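Local coordinates for ADP/ATP-dependent NAD(P)H-hydrate dehydratase (Bacillus subtilis, PDB 3RPZ), which catalyses the ADP- or ATP-dependent dehydration of NAD(P)H hydrates, probably returning the damaged cofactor to its usable reduced form, at residues Phe8-Glu20 with Cys231-Leu245. Residues are numbered along the deposited sequence; the frame is centred on the assembly and turned at random.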
# COMPACT_ATOMS: atom_id res chain seq x y z
N PHE A 8 11.36 -33.85 -15.84
CA PHE A 8 10.80 -32.56 -15.51
C PHE A 8 9.30 -32.67 -15.26
O PHE A 8 8.58 -33.37 -15.92
CB PHE A 8 11.07 -31.55 -16.62
CG PHE A 8 12.51 -31.11 -16.69
CD1 PHE A 8 13.00 -30.15 -15.89
CD2 PHE A 8 13.37 -31.71 -17.58
CE1 PHE A 8 14.32 -29.76 -15.92
CE2 PHE A 8 14.73 -31.33 -17.64
CZ PHE A 8 15.18 -30.31 -16.80
N TRP A 9 8.83 -31.90 -14.28
CA TRP A 9 7.38 -31.68 -14.10
C TRP A 9 7.03 -30.60 -15.12
O TRP A 9 7.39 -29.43 -14.94
CB TRP A 9 7.07 -31.28 -12.66
CG TRP A 9 5.63 -31.18 -12.32
CD1 TRP A 9 4.93 -30.04 -12.08
CD2 TRP A 9 4.72 -32.27 -12.14
NE1 TRP A 9 3.63 -30.35 -11.77
CE2 TRP A 9 3.48 -31.71 -11.75
CE3 TRP A 9 4.83 -33.66 -12.22
CZ2 TRP A 9 2.35 -32.51 -11.49
CZ3 TRP A 9 3.72 -34.44 -11.97
CH2 TRP A 9 2.49 -33.85 -11.58
N THR A 10 6.33 -31.00 -16.16
CA THR A 10 6.10 -30.14 -17.32
C THR A 10 4.75 -29.47 -17.31
O THR A 10 3.88 -29.77 -16.50
CB THR A 10 6.14 -30.97 -18.62
OG1 THR A 10 5.03 -31.86 -18.61
CG2 THR A 10 7.49 -31.77 -18.74
N GLU A 11 4.58 -28.53 -18.21
CA GLU A 11 3.31 -27.84 -18.39
C GLU A 11 2.14 -28.84 -18.53
O GLU A 11 1.07 -28.60 -17.98
CB GLU A 11 3.39 -26.92 -19.62
CG GLU A 11 2.02 -26.45 -20.08
CD GLU A 11 2.08 -25.47 -21.25
OE1 GLU A 11 3.19 -25.15 -21.73
OE2 GLU A 11 0.99 -25.05 -21.66
N GLU A 12 2.36 -29.93 -19.22
CA GLU A 12 1.34 -30.93 -19.38
C GLU A 12 0.91 -31.55 -18.04
O GLU A 12 -0.25 -31.77 -17.80
CB GLU A 12 1.86 -31.98 -20.36
CG GLU A 12 2.09 -31.47 -21.81
CD GLU A 12 3.23 -30.43 -22.06
OE1 GLU A 12 4.30 -30.40 -21.39
OE2 GLU A 12 3.04 -29.63 -23.01
N HIS A 13 1.87 -31.81 -17.16
CA HIS A 13 1.59 -32.35 -15.86
C HIS A 13 0.85 -31.33 -15.00
O HIS A 13 -0.06 -31.69 -14.25
CB HIS A 13 2.88 -32.79 -15.16
CG HIS A 13 3.51 -33.99 -15.77
ND1 HIS A 13 4.56 -33.94 -16.65
CD2 HIS A 13 3.26 -35.30 -15.54
CE1 HIS A 13 4.90 -35.18 -16.97
NE2 HIS A 13 4.13 -36.02 -16.33
N VAL A 14 1.24 -30.07 -15.08
CA VAL A 14 0.57 -28.98 -14.35
C VAL A 14 -0.90 -28.88 -14.79
O VAL A 14 -1.83 -28.90 -13.96
CB VAL A 14 1.30 -27.65 -14.59
CG1 VAL A 14 0.54 -26.48 -13.96
CG2 VAL A 14 2.71 -27.70 -14.01
N ARG A 15 -1.10 -28.82 -16.10
CA ARG A 15 -2.46 -28.67 -16.62
C ARG A 15 -3.36 -29.84 -16.21
O ARG A 15 -4.52 -29.63 -15.86
CB ARG A 15 -2.48 -28.53 -18.14
CG ARG A 15 -1.90 -27.32 -18.68
CD ARG A 15 -2.14 -27.29 -20.20
NE ARG A 15 -1.53 -26.07 -20.65
CZ ARG A 15 -2.14 -24.90 -20.63
NH1 ARG A 15 -3.44 -24.82 -20.30
NH2 ARG A 15 -1.44 -23.82 -20.98
N ALA A 16 -2.80 -31.05 -16.20
CA ALA A 16 -3.54 -32.24 -15.84
C ALA A 16 -3.90 -32.37 -14.37
O ALA A 16 -4.78 -33.19 -14.02
CB ALA A 16 -2.71 -33.44 -16.31
N THR A 17 -3.18 -31.65 -13.50
CA THR A 17 -3.31 -31.84 -12.06
C THR A 17 -3.81 -30.61 -11.26
O THR A 17 -4.18 -30.77 -10.09
CB THR A 17 -1.98 -32.31 -11.42
OG1 THR A 17 -0.98 -31.32 -11.62
CG2 THR A 17 -1.54 -33.66 -11.97
N LEU A 18 -3.87 -29.43 -11.87
CA LEU A 18 -4.39 -28.26 -11.16
C LEU A 18 -5.86 -28.51 -10.86
O LEU A 18 -6.57 -29.07 -11.71
CB LEU A 18 -4.21 -27.00 -11.97
CG LEU A 18 -2.82 -26.38 -11.96
CD1 LEU A 18 -2.76 -25.27 -12.98
CD2 LEU A 18 -2.42 -25.89 -10.60
N PRO A 19 -6.31 -28.10 -9.67
CA PRO A 19 -7.68 -28.39 -9.25
C PRO A 19 -8.72 -27.37 -9.83
O PRO A 19 -8.35 -26.26 -10.23
CB PRO A 19 -7.60 -28.22 -7.74
CG PRO A 19 -6.56 -27.23 -7.49
CD PRO A 19 -5.53 -27.55 -8.56
N GLU A 20 -9.98 -27.82 -9.85
CA GLU A 20 -11.12 -26.91 -10.09
C GLU A 20 -11.53 -26.22 -8.83
O GLU A 20 -11.09 -26.56 -7.65
CB GLU A 20 -12.31 -27.64 -10.72
CG GLU A 20 -12.08 -27.98 -12.20
CD GLU A 20 -13.40 -28.07 -13.01
OE1 GLU A 20 -14.44 -28.50 -12.44
OE2 GLU A 20 -13.39 -27.68 -14.21
N CYS A 231 -5.88 -26.91 -1.69
CA CYS A 231 -6.82 -27.04 -2.82
C CYS A 231 -6.55 -28.23 -3.72
O CYS A 231 -7.43 -28.60 -4.50
CB CYS A 231 -6.90 -25.77 -3.64
SG CYS A 231 -5.36 -25.18 -4.39
N HIS A 232 -5.38 -28.87 -3.59
CA HIS A 232 -5.11 -30.08 -4.35
C HIS A 232 -5.47 -31.31 -3.53
O HIS A 232 -5.05 -31.41 -2.40
CB HIS A 232 -3.61 -30.21 -4.71
CG HIS A 232 -3.11 -29.25 -5.75
ND1 HIS A 232 -3.02 -27.89 -5.55
CD2 HIS A 232 -2.68 -29.46 -7.02
CE1 HIS A 232 -2.51 -27.32 -6.63
NE2 HIS A 232 -2.32 -28.25 -7.55
N GLU A 233 -6.11 -32.29 -4.13
CA GLU A 233 -6.36 -33.54 -3.45
C GLU A 233 -5.06 -34.32 -3.15
O GLU A 233 -4.93 -34.92 -2.05
CB GLU A 233 -7.27 -34.43 -4.29
CG GLU A 233 -7.77 -35.68 -3.62
CD GLU A 233 -8.76 -36.47 -4.51
OE1 GLU A 233 -8.68 -36.36 -5.77
OE2 GLU A 233 -9.58 -37.23 -3.95
N ASP A 234 -4.13 -34.29 -4.08
CA ASP A 234 -2.87 -35.02 -3.94
C ASP A 234 -1.78 -34.03 -3.50
O ASP A 234 -1.45 -33.11 -4.24
CB ASP A 234 -2.49 -35.68 -5.25
CG ASP A 234 -1.29 -36.58 -5.12
OD1 ASP A 234 -0.50 -36.47 -4.18
OD2 ASP A 234 -1.23 -37.57 -5.94
N PRO A 235 -1.23 -34.18 -2.30
CA PRO A 235 -0.23 -33.22 -1.84
C PRO A 235 1.03 -33.22 -2.70
O PRO A 235 1.74 -32.20 -2.72
CB PRO A 235 0.10 -33.65 -0.42
CG PRO A 235 -0.37 -35.05 -0.38
CD PRO A 235 -1.52 -35.21 -1.28
N LYS A 236 1.33 -34.31 -3.38
CA LYS A 236 2.48 -34.32 -4.29
C LYS A 236 2.32 -33.28 -5.41
O LYS A 236 3.24 -32.56 -5.76
CB LYS A 236 2.73 -35.70 -4.93
CG LYS A 236 3.15 -36.73 -3.94
CD LYS A 236 3.55 -37.98 -4.79
CE LYS A 236 4.26 -39.00 -4.02
NZ LYS A 236 4.45 -40.17 -4.96
N HIS A 237 1.11 -33.23 -5.97
CA HIS A 237 0.81 -32.28 -7.03
C HIS A 237 0.85 -30.88 -6.54
O HIS A 237 1.26 -29.96 -7.24
CB HIS A 237 -0.56 -32.58 -7.63
CG HIS A 237 -0.64 -33.91 -8.27
ND1 HIS A 237 -1.85 -34.51 -8.57
CD2 HIS A 237 0.33 -34.76 -8.67
CE1 HIS A 237 -1.60 -35.69 -9.11
NE2 HIS A 237 -0.29 -35.87 -9.21
N ALA A 238 0.38 -30.66 -5.30
CA ALA A 238 0.43 -29.34 -4.72
C ALA A 238 1.87 -28.80 -4.66
O ALA A 238 2.14 -27.67 -5.05
CB ALA A 238 -0.13 -29.35 -3.29
N VAL A 239 2.82 -29.62 -4.19
CA VAL A 239 4.22 -29.22 -4.10
C VAL A 239 4.78 -28.94 -5.49
O VAL A 239 5.39 -27.91 -5.76
CB VAL A 239 5.05 -30.29 -3.37
CG1 VAL A 239 6.54 -29.89 -3.38
CG2 VAL A 239 4.57 -30.46 -1.93
N LEU A 240 4.55 -29.88 -6.40
CA LEU A 240 5.10 -29.76 -7.76
C LEU A 240 4.54 -28.55 -8.52
O LEU A 240 5.28 -27.80 -9.16
CB LEU A 240 4.84 -31.05 -8.57
CG LEU A 240 5.62 -32.25 -8.06
CD1 LEU A 240 4.89 -33.55 -8.49
CD2 LEU A 240 7.04 -32.20 -8.57
N ASN A 241 3.24 -28.32 -8.39
CA ASN A 241 2.62 -27.16 -9.03
C ASN A 241 3.02 -25.85 -8.41
O ASN A 241 3.13 -24.86 -9.13
CB ASN A 241 1.10 -27.29 -9.09
CG ASN A 241 0.65 -28.40 -10.09
OD1 ASN A 241 1.42 -28.74 -11.01
ND2 ASN A 241 -0.56 -28.94 -9.94
N ALA A 242 3.26 -25.81 -7.10
CA ALA A 242 3.70 -24.60 -6.47
C ALA A 242 5.06 -24.22 -6.97
O ALA A 242 5.31 -23.05 -7.33
CB ALA A 242 3.68 -24.74 -4.94
N VAL A 243 5.99 -25.18 -6.97
CA VAL A 243 7.37 -24.91 -7.41
C VAL A 243 7.35 -24.46 -8.90
O VAL A 243 7.99 -23.45 -9.29
CB VAL A 243 8.24 -26.13 -7.23
CG1 VAL A 243 9.62 -25.90 -7.82
CG2 VAL A 243 8.36 -26.45 -5.74
N TYR A 244 6.54 -25.12 -9.70
CA TYR A 244 6.45 -24.80 -11.13
C TYR A 244 5.88 -23.41 -11.37
O TYR A 244 6.46 -22.60 -12.09
CB TYR A 244 5.60 -25.85 -11.87
CG TYR A 244 5.54 -25.68 -13.36
CD1 TYR A 244 4.80 -24.66 -13.93
CD2 TYR A 244 6.23 -26.53 -14.18
CE1 TYR A 244 4.77 -24.49 -15.32
CE2 TYR A 244 6.18 -26.38 -15.55
CZ TYR A 244 5.46 -25.34 -16.09
OH TYR A 244 5.45 -25.19 -17.52
N LEU A 245 4.76 -23.12 -10.75
CA LEU A 245 4.12 -21.82 -10.98
C LEU A 245 4.95 -20.68 -10.41
O LEU A 245 4.97 -19.61 -10.99
CB LEU A 245 2.68 -21.82 -10.47
CG LEU A 245 1.73 -22.67 -11.32
CD1 LEU A 245 0.36 -22.84 -10.65
CD2 LEU A 245 1.56 -22.17 -12.76
O HOH W 1 7.26 -26.99 -19.14
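With CG of Trp9 anti to the backbone N (chi1 -173°) and CG of Asn241 anti to its carbonyl carbon (chi1 -70°), the indole edge meets the amide. Trp9 NE1 donates to Asn241 OD1 over 2.8 Å in a nearly straight bond within the indole plane but tilted from that of the carbonyl. The amide nitrogen spends both hydrogens: Asn241 ND2 gives one to Thr17 OG1 at 2.9 Å and the other to His232 NE2 at 3.0 Å. These three bonds fix the rotation of the buried amide, while Thr17 OG1 donates to His13 O and His232 ND1 bonds Met228 O, which orients the two acceptors. Leu240 CB makes a CH-pi contact over one face of the indole five-membered ring and His13 CB lies over the other indole face; an alanine in place of Trp9 would probably leave Asn241 OD1 without its donor and open a gap above Leu240. The contact lays the N-terminal helix 11-17 across helix 235-256 of the ribokinase-like fold expected for this dehydratase family, the short segments crossing at -128° with axes 10.2 Å apart. Further CH-pi contacts line the crossing: Val14 CG2 sits 3.6 Å from the Tyr244 ring centroid, and Thr17 CG2 covers a face of His237. In the loops beyond, Pro19 CD covers the His232 face turned from Ala238. At the Tyr244 end, a water links Tyr244 OH to Glu11 N, whereas Pro19 O is hydrogen-bonded to His260 of a second subunit.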